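Local coordinates for intracellular protein transport protein USO1 (Saccharomyces cerevisiae S288c, PDB 6LSU) that is a membrane tether required for protein transport from the ER to the Golgi complex, its globular head being the part described here, at residues 147-152 with 186-191; 194-199 with 212-217; 366-371 with 434-439; 410-415 with 426-431. All coordinates share one frame; numbering follows the deposited sequence.

Contact 1. Residues 147-152 with 186-191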
loop_
_atom_site.group_PDB
_atom_site.type_symbol
_atom_site.label_atom_id
_atom_site.label_comp_id
_atom_site.label_asym_id
_atom_site.label_seq_id
_atom_site.Cartn_x
_atom_site.Cartn_y
_atom_site.Cartn_z
ATOM N N LEU A 147 -37.147 14.597 -11.314
ATOM C CA LEU A 147 -37.034 13.228 -11.872
ATOM C C LEU A 147 -36.187 12.355 -10.932
ATOM O O LEU A 147 -36.655 11.247 -10.599
ATOM C CB LEU A 147 -36.425 13.315 -13.271
ATOM C CG LEU A 147 -37.440 13.377 -14.396
ATOM C CD1 LEU A 147 -36.740 13.418 -15.750
ATOM C CD2 LEU A 147 -38.379 12.192 -14.314
ATOM N N ILE A 148 -35.007 12.835 -10.517
ATOM C CA ILE A 148 -34.184 12.168 -9.475
ATOM C C ILE A 148 -35.088 11.886 -8.274
ATOM O O ILE A 148 -35.109 10.710 -7.815
ATOM C CB ILE A 148 -32.943 12.994 -9.069
ATOM C CG1 ILE A 148 -31.958 13.214 -10.213
ATOM C CG2 ILE A 148 -32.243 12.333 -7.895
ATOM C CD1 ILE A 148 -31.368 11.938 -10.771
ATOM N N HIS A 149 -35.807 12.898 -7.773
ATOM C CA HIS A 149 -36.665 12.747 -6.567
ATOM C C HIS A 149 -37.771 11.727 -6.892
ATOM O O HIS A 149 -38.140 10.923 -6.002
ATOM C CB HIS A 149 -37.126 14.119 -6.047
ATOM C CG HIS A 149 -36.016 14.979 -5.520
ATOM N ND1 HIS A 149 -36.068 15.586 -4.279
ATOM C CD2 HIS A 149 -34.830 15.350 -6.056
ATOM C CE1 HIS A 149 -34.968 16.291 -4.084
ATOM N NE2 HIS A 149 -34.194 16.162 -5.156
ATOM N N LEU A 150 -38.240 11.656 -8.138
ATOM C CA LEU A 150 -39.296 10.674 -8.533
ATOM C C LEU A 150 -38.703 9.263 -8.429
ATOM O O LEU A 150 -39.285 8.400 -7.699
ATOM C CB LEU A 150 -39.780 10.939 -9.964
ATOM C CG LEU A 150 -40.765 9.913 -10.524
ATOM C CD1 LEU A 150 -42.070 9.963 -9.772
ATOM C CD2 LEU A 150 -41.017 10.126 -11.997
ATOM N N LEU A 151 -37.557 9.047 -9.097
ATOM C CA LEU A 151 -36.800 7.765 -9.060
ATOM C C LEU A 151 -36.615 7.344 -7.600
ATOM O O LEU A 151 -36.888 6.152 -7.222
ATOM C CB LEU A 151 -35.441 7.937 -9.738
ATOM C CG LEU A 151 -35.486 8.087 -11.248
ATOM C CD1 LEU A 151 -34.096 8.322 -11.785
ATOM C CD2 LEU A 151 -36.134 6.893 -11.914
ATOM N N VAL A 152 -36.196 8.286 -6.772
ATOM C CA VAL A 152 -36.005 7.924 -5.342
ATOM C C VAL A 152 -37.343 7.435 -4.766
ATOM O O VAL A 152 -37.357 6.412 -4.081
ATOM C CB VAL A 152 -35.420 9.093 -4.567
ATOM C CG1 VAL A 152 -35.446 8.789 -3.077
ATOM C CG2 VAL A 152 -34.020 9.394 -5.077
ATOM N N ILE A 186 -28.839 14.590 -2.571
ATOM C CA ILE A 186 -28.627 15.328 -1.284
ATOM C C ILE A 186 -29.810 16.281 -1.035
ATOM O O ILE A 186 -30.257 16.373 0.124
ATOM C CB ILE A 186 -27.297 16.115 -1.316
ATOM C CG1 ILE A 186 -26.064 15.215 -1.388
ATOM C CG2 ILE A 186 -27.206 17.065 -0.131
ATOM C CD1 ILE A 186 -24.788 15.966 -1.707
ATOM N N SER A 187 -30.243 17.018 -2.068
ATOM C CA SER A 187 -31.377 17.982 -2.023
ATOM C C SER A 187 -32.581 17.295 -1.388
ATOM O O SER A 187 -33.099 17.828 -0.398
ATOM C CB SER A 187 -31.749 18.520 -3.375
ATOM O OG SER A 187 -30.601 18.900 -4.110
ATOM N N LEU A 188 -33.020 16.156 -1.921
ATOM C CA LEU A 188 -34.010 15.351 -1.171
ATOM C C LEU A 188 -33.346 14.986 0.150
ATOM O O LEU A 188 -32.311 14.335 0.145
ATOM C CB LEU A 188 -34.453 14.117 -1.970
ATOM C CG LEU A 188 -35.518 13.235 -1.308
ATOM C CD1 LEU A 188 -36.688 14.042 -0.754
ATOM C CD2 LEU A 188 -36.032 12.193 -2.295
ATOM N N PRO A 189 -33.851 15.460 1.314
ATOM C CA PRO A 189 -33.508 14.850 2.605
ATOM C C PRO A 189 -34.169 13.467 2.596
ATOM O O PRO A 189 -34.906 13.237 1.659
ATOM C CB PRO A 189 -34.137 15.788 3.641
ATOM C CG PRO A 189 -35.301 16.410 2.884
ATOM C CD PRO A 189 -34.797 16.579 1.464
ATOM N N THR A 190 -33.904 12.589 3.568
ATOM C CA THR A 190 -34.491 11.217 3.626
ATOM C C THR A 190 -33.905 10.304 2.518
ATOM O O THR A 190 -34.049 9.079 2.639
ATOM C CB THR A 190 -36.030 11.289 3.563
ATOM O OG1 THR A 190 -36.536 9.966 3.392
ATOM C CG2 THR A 190 -36.600 12.116 2.429
ATOM N N SER A 191 -33.254 10.864 1.492
ATOM C CA SER A 191 -32.800 10.193 0.238
ATOM C C SER A 191 -31.777 9.072 0.524
ATOM O O SER A 191 -31.977 7.892 0.062
ATOM C CB SER A 191 -32.222 11.231 -0.646
ATOM O OG SER A 191 -31.921 10.697 -1.911
#
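His149 and Leu188 lie alongside one another, running opposite ways, and Val152 closes the contact one helical turn further on; together they join ARM 2 to ARM 3 in the armadillo-repeat solenoid. Segment 147-152 is helical throughout, whereas 186-191 carries the end of one helix, a short turn and the start of the next. The backbones keep step over this distance: CA of His149 lies 6.6 Å from CA of Leu188, and CA of Val152 lies 6.8 Å from CA of Ser191. The imidazole leaves its helix with CG anti to the carbonyl carbon (chi1 -66°). Its ND1 and CE1 pass alongside the CB and CG of Leu188, with ND1 3.8 Å from CG. Ser187 comes at the ring edge, its CB in the ring plane and 3.8 Å from NE2. The same NE2 makes a weak hydrogen bond to the carbonyl O of Ala184 in helix 178-187, which may limit rotation of the ring. The hydroxyl of Ser187 is engaged elsewhere, with Glu145 OE1 and Ser183 O. An alanine in place of His149 removes the imidazole, which would probably open a gap beside Leu188 and leave Ala184 O without this donor. Leu188 sends CG anti to its backbone N (chi1 -178°), and from there its branch meets Val152 tip to tip. In that meeting Val152 CG1 lies 3.5 Å from Leu188 CD2, while Val152 CG2 sits 4.0 Å from the OG of Ser191.

Contact 2. Residues 194-199 with 212-217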
loop_
_atom_site.group_PDB
_atom_site.type_symbol
_atom_site.label_atom_id
_atom_site.label_comp_id
_atom_site.label_asym_id
_atom_site.label_seq_id
_atom_site.Cartn_x
_atom_site.Cartn_y
_atom_site.Cartn_z
ATOM N N THR A 194 -32.952 6.104 2.833
ATOM C CA THR A 194 -33.776 5.198 2.000
ATOM C C THR A 194 -32.850 4.228 1.282
ATOM O O THR A 194 -33.096 3.051 1.458
ATOM C CB THR A 194 -34.676 5.969 1.018
ATOM O OG1 THR A 194 -35.534 6.803 1.782
ATOM C CG2 THR A 194 -35.506 5.056 0.148
ATOM N N MET A 195 -31.849 4.753 0.537
ATOM C CA MET A 195 -30.732 3.984 -0.092
ATOM C C MET A 195 -30.126 2.977 0.891
ATOM O O MET A 195 -30.095 1.761 0.580
ATOM C CB MET A 195 -29.617 4.921 -0.534
ATOM C CG MET A 195 -29.489 5.053 -2.002
ATOM S SD MET A 195 -27.896 5.852 -2.337
ATOM C CE MET A 195 -28.435 6.862 -3.727
ATOM N N VAL A 196 -29.686 3.450 2.054
ATOM C CA VAL A 196 -29.111 2.526 3.073
ATOM C C VAL A 196 -30.146 1.420 3.358
ATOM O O VAL A 196 -29.735 0.225 3.487
ATOM C CB VAL A 196 -28.672 3.270 4.344
ATOM C CG1 VAL A 196 -28.274 2.288 5.428
ATOM C CG2 VAL A 196 -27.550 4.254 4.067
ATOM N N SER A 197 -31.436 1.752 3.359
ATOM C CA SER A 197 -32.515 0.785 3.697
ATOM C C SER A 197 -32.632 -0.283 2.611
ATOM O O SER A 197 -33.012 -1.431 2.991
ATOM C CB SER A 197 -33.834 1.453 3.957
ATOM O OG SER A 197 -33.696 2.454 4.973
ATOM N N LEU A 198 -32.291 0.034 1.344
ATOM C CA LEU A 198 -32.265 -0.982 0.246
ATOM C C LEU A 198 -31.434 -2.215 0.670
ATOM O O LEU A 198 -31.728 -3.289 0.228
ATOM C CB LEU A 198 -31.733 -0.363 -1.039
ATOM C CG LEU A 198 -32.550 0.765 -1.651
ATOM C CD1 LEU A 198 -31.759 1.401 -2.768
ATOM C CD2 LEU A 198 -33.904 0.252 -2.167
ATOM N N LEU A 199 -30.472 -2.070 1.594
ATOM C CA LEU A 199 -29.601 -3.158 2.130
ATOM C C LEU A 199 -30.417 -4.168 2.915
ATOM O O LEU A 199 -29.899 -5.274 3.063
ATOM C CB LEU A 199 -28.501 -2.602 3.040
ATOM C CG LEU A 199 -27.411 -1.804 2.346
ATOM C CD1 LEU A 199 -26.434 -1.210 3.329
ATOM C CD2 LEU A 199 -26.697 -2.692 1.364
ATOM N N LEU A 212 -23.196 -1.097 -4.484
ATOM C CA LEU A 212 -22.550 -0.441 -5.641
ATOM C C LEU A 212 -22.992 1.023 -5.713
ATOM O O LEU A 212 -22.095 1.853 -5.915
ATOM C CB LEU A 212 -22.879 -1.214 -6.915
ATOM C CG LEU A 212 -22.276 -2.614 -6.953
ATOM C CD1 LEU A 212 -22.592 -3.340 -8.232
ATOM C CD2 LEU A 212 -20.763 -2.529 -6.771
ATOM N N LEU A 213 -24.284 1.337 -5.552
ATOM C CA LEU A 213 -24.781 2.728 -5.745
ATOM C C LEU A 213 -24.265 3.501 -4.528
ATOM O O LEU A 213 -23.756 4.660 -4.653
ATOM C CB LEU A 213 -26.308 2.738 -5.893
ATOM C CG LEU A 213 -26.974 4.117 -5.905
ATOM C CD1 LEU A 213 -26.484 4.947 -7.069
ATOM C CD2 LEU A 213 -28.508 4.041 -5.951
ATOM N N LEU A 214 -24.309 2.857 -3.366
ATOM C CA LEU A 214 -23.780 3.534 -2.165
ATOM C C LEU A 214 -22.290 3.840 -2.374
ATOM O O LEU A 214 -21.858 4.940 -2.013
ATOM C CB LEU A 214 -24.059 2.629 -0.973
ATOM C CG LEU A 214 -25.483 2.747 -0.449
ATOM C CD1 LEU A 214 -25.833 1.567 0.437
ATOM C CD2 LEU A 214 -25.650 4.058 0.320
ATOM N N MET A 215 -21.517 2.904 -2.950
ATOM C CA MET A 215 -20.088 3.165 -3.229
ATOM C C MET A 215 -19.960 4.438 -4.071
ATOM O O MET A 215 -19.089 5.263 -3.734
ATOM C CB MET A 215 -19.437 2.019 -4.004
ATOM C CG MET A 215 -19.003 0.845 -3.149
ATOM S SD MET A 215 -18.547 -0.552 -4.208
ATOM C CE MET A 215 -17.296 0.323 -5.146
ATOM N N ALA A 216 -20.728 4.558 -5.144
ATOM C CA ALA A 216 -20.723 5.671 -6.119
ATOM C C ALA A 216 -21.049 6.975 -5.437
ATOM O O ALA A 216 -20.427 7.960 -5.737
ATOM C CB ALA A 216 -21.743 5.441 -7.194
ATOM N N VAL A 217 -22.012 6.968 -4.548
ATOM C CA VAL A 217 -22.581 8.220 -4.005
ATOM C C VAL A 217 -21.644 8.767 -2.899
ATOM O O VAL A 217 -21.384 10.019 -2.908
ATOM C CB VAL A 217 -24.033 7.987 -3.554
ATOM C CG1 VAL A 217 -24.483 9.034 -2.580
ATOM C CG2 VAL A 217 -24.956 7.963 -4.754
#
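Val217 N donates to Leu213 O at 2.9 Å, a helical bond that places both residues on the side of helix 204-218 where Met195 arrives. At the end of that helix the carbonyl oxygens of Ala216 and Val217 are held by Arg182. Across the contact everything is apolar. Helices 191-198 and 204-218, both in ARM 3, run roughly antiparallel here: the short segments make an angle of 145° and their axes approach to 10.2 Å. Met195 bridges much of this separation. Its chain is extended at chi2 (-166°) and bends at chi3 (-143°), which sets CE between Leu213 and Val217. Leu213 crosses the methionine at about a right angle, CD2 lying 3.6 Å from Met195 CE. Val217 CG2 lies 3.8 Å from the same methyl. Leu214 instead passes Met195 head to tail, with its CD2 3.9 Å from Met195 SD, and sends its other branch tip to tip against Leu199, the two CD1 atoms being 4.1 Å apart. An alanine at Met195 removes CG, SD and CE, which would probably leave a gap between Leu213 and Val217 and deprive Leu214 CD2 of its contact with the sulfur. Trp155 also touches Met195, from a loop. With no polar pair linking the segments, the fit depends on shape and dispersion, with the methionine methyl shared by Leu213 and Val217.

Contact 3. Residues 366-371 with 434-439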
loop_
_atom_site.group_PDB
_atom_site.type_symbol
_atom_site.label_atom_id
_atom_site.label_comp_id
_atom_site.label_asym_id
_atom_site.label_seq_id
_atom_site.Cartn_x
_atom_site.Cartn_y
_atom_site.Cartn_z
ATOM N N VAL A 366 1.767 0.753 15.002
ATOM C CA VAL A 366 2.718 0.886 16.158
ATOM C C VAL A 366 3.644 2.079 15.986
ATOM O O VAL A 366 4.247 2.514 16.955
ATOM C CB VAL A 366 3.534 -0.379 16.390
ATOM C CG1 VAL A 366 2.661 -1.594 16.501
ATOM C CG2 VAL A 366 4.560 -0.582 15.315
ATOM N N ARG A 367 3.719 2.629 14.793
ATOM C CA ARG A 367 4.679 3.704 14.510
ATOM C C ARG A 367 4.558 4.812 15.550
ATOM O O ARG A 367 3.539 5.460 15.594
ATOM C CB ARG A 367 4.404 4.266 13.117
ATOM C CG ARG A 367 5.438 5.318 12.698
ATOM C CD ARG A 367 5.819 5.351 11.229
ATOM N NE ARG A 367 4.703 4.856 10.434
ATOM C CZ ARG A 367 4.727 3.791 9.656
ATOM N NH1 ARG A 367 5.834 3.118 9.506
ATOM N NH2 ARG A 367 3.640 3.386 9.036
ATOM N N SER A 368 5.583 5.052 16.338
ATOM C CA SER A 368 5.714 6.289 17.173
ATOM C C SER A 368 4.763 6.326 18.382
ATOM O O SER A 368 4.334 7.401 18.743
ATOM C CB SER A 368 5.476 7.488 16.315
ATOM O OG SER A 368 6.716 8.076 16.063
ATOM N N ASN A 369 4.422 5.174 18.945
ATOM C CA ASN A 369 3.421 5.019 20.022
ATOM C C ASN A 369 4.116 4.125 21.036
ATOM O O ASN A 369 4.100 2.897 20.763
ATOM C CB ASN A 369 2.165 4.387 19.440
ATOM C CG ASN A 369 1.018 4.249 20.414
ATOM O OD1 ASN A 369 1.180 3.781 21.553
ATOM N ND2 ASN A 369 -0.162 4.608 19.940
ATOM N N GLU A 370 4.790 4.722 22.050
ATOM C CA GLU A 370 5.415 3.973 23.164
ATOM C C GLU A 370 4.551 2.738 23.500
ATOM O O GLU A 370 5.045 1.617 23.516
ATOM C CB GLU A 370 5.520 4.878 24.395
ATOM C CG GLU A 370 6.832 5.609 24.588
ATOM C CD GLU A 370 7.222 5.725 26.056
ATOM O OE1 GLU A 370 7.695 6.821 26.486
ATOM O OE2 GLU A 370 7.011 4.719 26.779
ATOM N N HIS A 371 3.276 2.954 23.790
ATOM C CA HIS A 371 2.358 1.904 24.306
ATOM C C HIS A 371 2.268 0.761 23.266
ATOM O O HIS A 371 2.378 -0.454 23.653
ATOM C CB HIS A 371 0.965 2.493 24.620
ATOM C CG HIS A 371 0.060 1.417 25.090
ATOM N ND1 HIS A 371 -1.113 1.123 24.511
ATOM C CD2 HIS A 371 0.288 0.445 25.973
ATOM C CE1 HIS A 371 -1.593 0.018 25.029
ATOM N NE2 HIS A 371 -0.757 -0.409 25.928
ATOM N N TYR A 434 8.544 0.134 14.892
ATOM C CA TYR A 434 8.750 -0.306 16.274
ATOM C C TYR A 434 9.739 0.569 17.045
ATOM O O TYR A 434 9.547 0.897 18.249
ATOM C CB TYR A 434 9.218 -1.731 16.209
ATOM C CG TYR A 434 9.732 -2.280 17.497
ATOM C CD1 TYR A 434 8.870 -2.549 18.533
ATOM C CD2 TYR A 434 11.055 -2.678 17.611
ATOM C CE1 TYR A 434 9.317 -3.170 19.684
ATOM C CE2 TYR A 434 11.517 -3.317 18.750
ATOM C CZ TYR A 434 10.639 -3.549 19.795
ATOM O OH TYR A 434 11.048 -4.129 20.948
ATOM N N PHE A 435 10.825 0.969 16.416
ATOM C CA PHE A 435 11.862 1.730 17.140
ATOM C C PHE A 435 11.552 3.200 17.011
ATOM O O PHE A 435 12.149 3.979 17.811
ATOM C CB PHE A 435 13.260 1.504 16.555
ATOM C CG PHE A 435 13.828 0.149 16.843
ATOM C CD1 PHE A 435 14.006 -0.291 18.140
ATOM C CD2 PHE A 435 14.216 -0.688 15.815
ATOM C CE1 PHE A 435 14.488 -1.573 18.396
ATOM C CE2 PHE A 435 14.686 -1.974 16.069
ATOM C CZ PHE A 435 14.825 -2.409 17.354
ATOM N N MET A 436 10.710 3.593 16.062
ATOM C CA MET A 436 10.556 5.047 15.748
ATOM C C MET A 436 10.307 5.845 17.025
ATOM O O MET A 436 9.348 5.505 17.747
ATOM C CB MET A 436 9.388 5.278 14.791
ATOM C CG MET A 436 9.414 6.647 14.233
ATOM S SD MET A 436 10.727 6.684 13.047
ATOM C CE MET A 436 9.864 5.889 11.674
ATOM N N ASP A 437 11.148 6.862 17.257
ATOM C CA ASP A 437 11.030 7.893 18.337
ATOM C C ASP A 437 11.014 7.274 19.728
ATOM O O ASP A 437 10.409 7.862 20.614
ATOM C CB ASP A 437 9.761 8.709 18.165
ATOM C CG ASP A 437 9.822 9.544 16.917
ATOM O OD1 ASP A 437 10.896 10.159 16.694
ATOM O OD2 ASP A 437 8.799 9.577 16.190
ATOM N N ASN A 438 11.722 6.164 19.921
ATOM C CA ASN A 438 11.807 5.427 21.204
ATOM C C ASN A 438 13.275 5.093 21.489
ATOM O O ASN A 438 13.732 3.900 21.305
ATOM C CB ASN A 438 10.923 4.207 21.076
ATOM C CG ASN A 438 10.524 3.616 22.396
ATOM O OD1 ASN A 438 11.277 3.716 23.387
ATOM N ND2 ASN A 438 9.360 2.957 22.402
ATOM N N PHE A 439 14.022 6.097 21.912
ATOM C CA PHE A 439 15.451 5.964 22.295
ATOM C C PHE A 439 15.705 4.789 23.246
ATOM O O PHE A 439 16.661 4.049 23.040
ATOM C CB PHE A 439 15.997 7.242 22.921
ATOM C CG PHE A 439 17.388 7.012 23.462
ATOM C CD1 PHE A 439 18.497 6.981 22.618
ATOM C CD2 PHE A 439 17.588 6.765 24.819
ATOM C CE1 PHE A 439 19.762 6.738 23.130
ATOM C CE2 PHE A 439 18.853 6.506 25.321
ATOM C CZ PHE A 439 19.935 6.485 24.477
#
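This is a partly buried, turn-against-turn contact at the seam of successive repeats, with Ser368 meeting Met436 and Asp437 at its outer side. The evidence for close pairing is the backbone spacing: CA of Ser368 lies 5.2 Å from CA of Met436. Ser368 OG sits 3.6 Å from Met436 CG and 2.6 Å from Asp437 OD2. Deeper in, Arg367 and Met436 run alongside each other in the same direction, with Arg367 CD 4.1 Å from Met436 CE. Met436 is bent at both chi2 (74°) and chi3 (80°), and the second bend sets its CE beside the arginine chain. The two segments are built alike, as connectors of an armadillo solenoid: each holds a type II beta turn, Val366 to Asn369 and Phe435 to Asn438, and each turn ends in an asparagine N-cap. Asn369 OD1 receives the backbone N of Ala372. Asn438 caps the next helix likewise, while its ND2 bonds to OE1 of Gln373, whose NE2 reaches Met436 O, so one glutamine ties helix 370-376 to the opposing turn. On the inner side Val366 CG2 packs 4.1 Å from the backbone N of Tyr434, whose ring meets Phe376.

Contact 4. Residues 410-415 with 426-431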
loop_
_atom_site.group_PDB
_atom_site.type_symbol
_atom_site.label_atom_id
_atom_site.label_comp_id
_atom_site.label_asym_id
_atom_site.label_seq_id
_atom_site.Cartn_x
_atom_site.Cartn_y
_atom_site.Cartn_z
ATOM N N ASN A 410 15.184 -11.961 11.408
ATOM C CA ASN A 410 15.549 -13.189 10.711
ATOM C C ASN A 410 15.041 -13.097 9.273
ATOM O O ASN A 410 15.784 -13.454 8.351
ATOM C CB ASN A 410 14.976 -14.362 11.485
ATOM C CG ASN A 410 15.241 -15.614 10.712
ATOM O OD1 ASN A 410 14.426 -15.994 9.879
ATOM N ND2 ASN A 410 16.433 -16.123 10.923
ATOM N N TRP A 411 13.805 -12.688 9.078
ATOM C CA TRP A 411 13.175 -12.694 7.739
ATOM C C TRP A 411 13.873 -11.657 6.892
ATOM O O TRP A 411 14.286 -12.010 5.754
ATOM C CB TRP A 411 11.677 -12.414 7.806
ATOM C CG TRP A 411 10.891 -13.643 8.095
ATOM C CD1 TRP A 411 11.337 -14.787 8.668
ATOM C CD2 TRP A 411 9.494 -13.829 7.860
ATOM N NE1 TRP A 411 10.310 -15.684 8.805
ATOM C CE2 TRP A 411 9.179 -15.130 8.280
ATOM C CE3 TRP A 411 8.498 -13.036 7.303
ATOM C CZ2 TRP A 411 7.896 -15.634 8.213
ATOM C CZ3 TRP A 411 7.232 -13.549 7.206
ATOM C CH2 TRP A 411 6.936 -14.829 7.658
ATOM N N MET A 412 14.051 -10.471 7.484
ATOM C CA MET A 412 14.751 -9.348 6.830
ATOM C C MET A 412 16.099 -9.841 6.265
ATOM O O MET A 412 16.406 -9.473 5.078
ATOM C CB MET A 412 14.980 -8.183 7.802
ATOM C CG MET A 412 15.340 -6.955 7.049
ATOM S SD MET A 412 15.662 -5.557 8.101
ATOM C CE MET A 412 16.743 -6.345 9.273
ATOM N N LEU A 413 16.890 -10.566 7.076
ATOM C CA LEU A 413 18.337 -10.850 6.803
ATOM C C LEU A 413 18.481 -12.111 5.954
ATOM O O LEU A 413 19.158 -12.003 4.915
ATOM C CB LEU A 413 19.111 -11.074 8.109
ATOM C CG LEU A 413 19.252 -9.862 9.010
ATOM C CD1 LEU A 413 20.031 -10.195 10.254
ATOM C CD2 LEU A 413 19.914 -8.725 8.268
ATOM N N TYR A 414 17.880 -13.237 6.392
ATOM C CA TYR A 414 18.176 -14.587 5.868
ATOM C C TYR A 414 17.011 -15.203 5.086
ATOM O O TYR A 414 17.099 -16.436 4.791
ATOM C CB TYR A 414 18.570 -15.550 6.999
ATOM C CG TYR A 414 19.663 -15.042 7.897
ATOM C CD1 TYR A 414 20.998 -15.041 7.512
ATOM C CD2 TYR A 414 19.337 -14.530 9.151
ATOM C CE1 TYR A 414 21.985 -14.515 8.345
ATOM C CE2 TYR A 414 20.313 -14.011 9.990
ATOM C CZ TYR A 414 21.639 -13.990 9.580
ATOM O OH TYR A 414 22.575 -13.439 10.408
ATOM N N ALA A 415 15.936 -14.456 4.783
ATOM C CA ALA A 415 14.739 -15.067 4.150
ATOM C C ALA A 415 14.736 -14.721 2.673
ATOM O O ALA A 415 13.655 -14.295 2.161
ATOM C CB ALA A 415 13.457 -14.633 4.803
ATOM N N ALA A 426 9.187 -4.791 3.933
ATOM C CA ALA A 426 8.081 -4.616 4.890
ATOM C C ALA A 426 8.597 -4.919 6.314
ATOM O O ALA A 426 8.273 -4.110 7.276
ATOM C CB ALA A 426 6.935 -5.514 4.471
ATOM N N CYS A 427 9.346 -6.035 6.469
ATOM C CA CYS A 427 9.972 -6.378 7.780
ATOM C C CYS A 427 10.821 -5.183 8.266
ATOM O O CYS A 427 10.726 -4.761 9.418
ATOM C CB CYS A 427 10.810 -7.639 7.659
ATOM S SG CYS A 427 9.774 -9.133 7.660
ATOM N N SER A 428 11.604 -4.617 7.377
ATOM C CA SER A 428 12.500 -3.484 7.683
ATOM C C SER A 428 11.649 -2.278 8.120
ATOM O O SER A 428 11.967 -1.666 9.073
ATOM C CB SER A 428 13.365 -3.158 6.484
ATOM O OG SER A 428 13.937 -1.867 6.568
ATOM N N ARG A 429 10.581 -1.984 7.418
ATOM C CA ARG A 429 9.688 -0.845 7.724
ATOM C C ARG A 429 8.956 -1.065 9.066
ATOM O O ARG A 429 8.803 -0.069 9.796
ATOM C CB ARG A 429 8.710 -0.657 6.570
ATOM C CG ARG A 429 9.412 -0.299 5.270
ATOM C CD ARG A 429 9.536 1.185 5.017
ATOM N NE ARG A 429 8.164 1.620 4.857
ATOM C CZ ARG A 429 7.517 1.745 3.700
ATOM N NH1 ARG A 429 8.145 1.547 2.548
ATOM N NH2 ARG A 429 6.241 2.108 3.711
ATOM N N LEU A 430 8.589 -2.303 9.410
ATOM C CA LEU A 430 7.874 -2.604 10.671
ATOM C C LEU A 430 8.838 -2.405 11.831
ATOM O O LEU A 430 8.459 -1.692 12.783
ATOM C CB LEU A 430 7.302 -4.030 10.646
ATOM C CG LEU A 430 6.647 -4.498 11.934
ATOM C CD1 LEU A 430 5.682 -3.477 12.503
ATOM C CD2 LEU A 430 5.946 -5.812 11.714
ATOM N N LEU A 431 10.061 -2.942 11.700
ATOM C CA LEU A 431 11.144 -2.735 12.683
ATOM C C LEU A 431 11.356 -1.243 12.877
ATOM O O LEU A 431 11.657 -0.812 14.052
ATOM C CB LEU A 431 12.437 -3.401 12.175
ATOM C CG LEU A 431 12.568 -4.880 12.528
ATOM C CD1 LEU A 431 13.656 -5.521 11.695
ATOM C CD2 LEU A 431 12.865 -5.071 14.004
#
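Within ARM 7, Met412 and Cys427 mark the meeting of two consecutive helices, 404-414 and 421-435. Their short segments have axes 9.0 Å apart at closest approach and a signed crossing angle of -136°, an inclined antiparallel pair. The backbones come near where Met412 CB faces Cys427 CB at 4.2 Å. To one side, the thiol of Cys427 lies 3.8 Å from Trp411 CB and close to CE3 of the indole. The sulfur is 5.4 Å from the centroid of the six-membered ring and 74° off the ring normal, a sulfur-aromatic contact of oblique geometry. To the other, Met412 extends over Ser428, its SD 3.7 Å from Ser428 CB. The chain then bends at chi3 (48°), which brings CE to 4.0 Å from Leu431 CD1, where the two side chains cross obliquely. These are contacts of sulfur and carbon, mostly buried. Further elements enclose the pair: helix 514-528 brings Phe519 onto Met412 and Asp522 onto Ser428, and Phe346 meets the Trp411 ring edge-to-face. Helix 354-366 adds Arg355 against the same tryptophan and Leu359 and Leu360 against Ala426.

Overall arrangement
The four contacts form two neighbouring pairs along the elongated helical solenoid of the head. Contacts 1 and 2 follow in series, centres 13 Å apart, through the consecutive helices 178-187 and 191-198 in ARM 3. Contacts 3 and 4 lie 17 Å apart and share helix 421-435; both segments of contact 4 fall between those of contact 3 in sequence, and the two touch where Val366 CG2 packs 4.2 Å from Leu430 CD1. Contacts 2 and 4 are 42 Å apart between centres, with nearest atoms about 25 Å apart and on opposite sides of the chain's centre. The arrangement is consistent with a solenoid built from local packing between successive helices and turns.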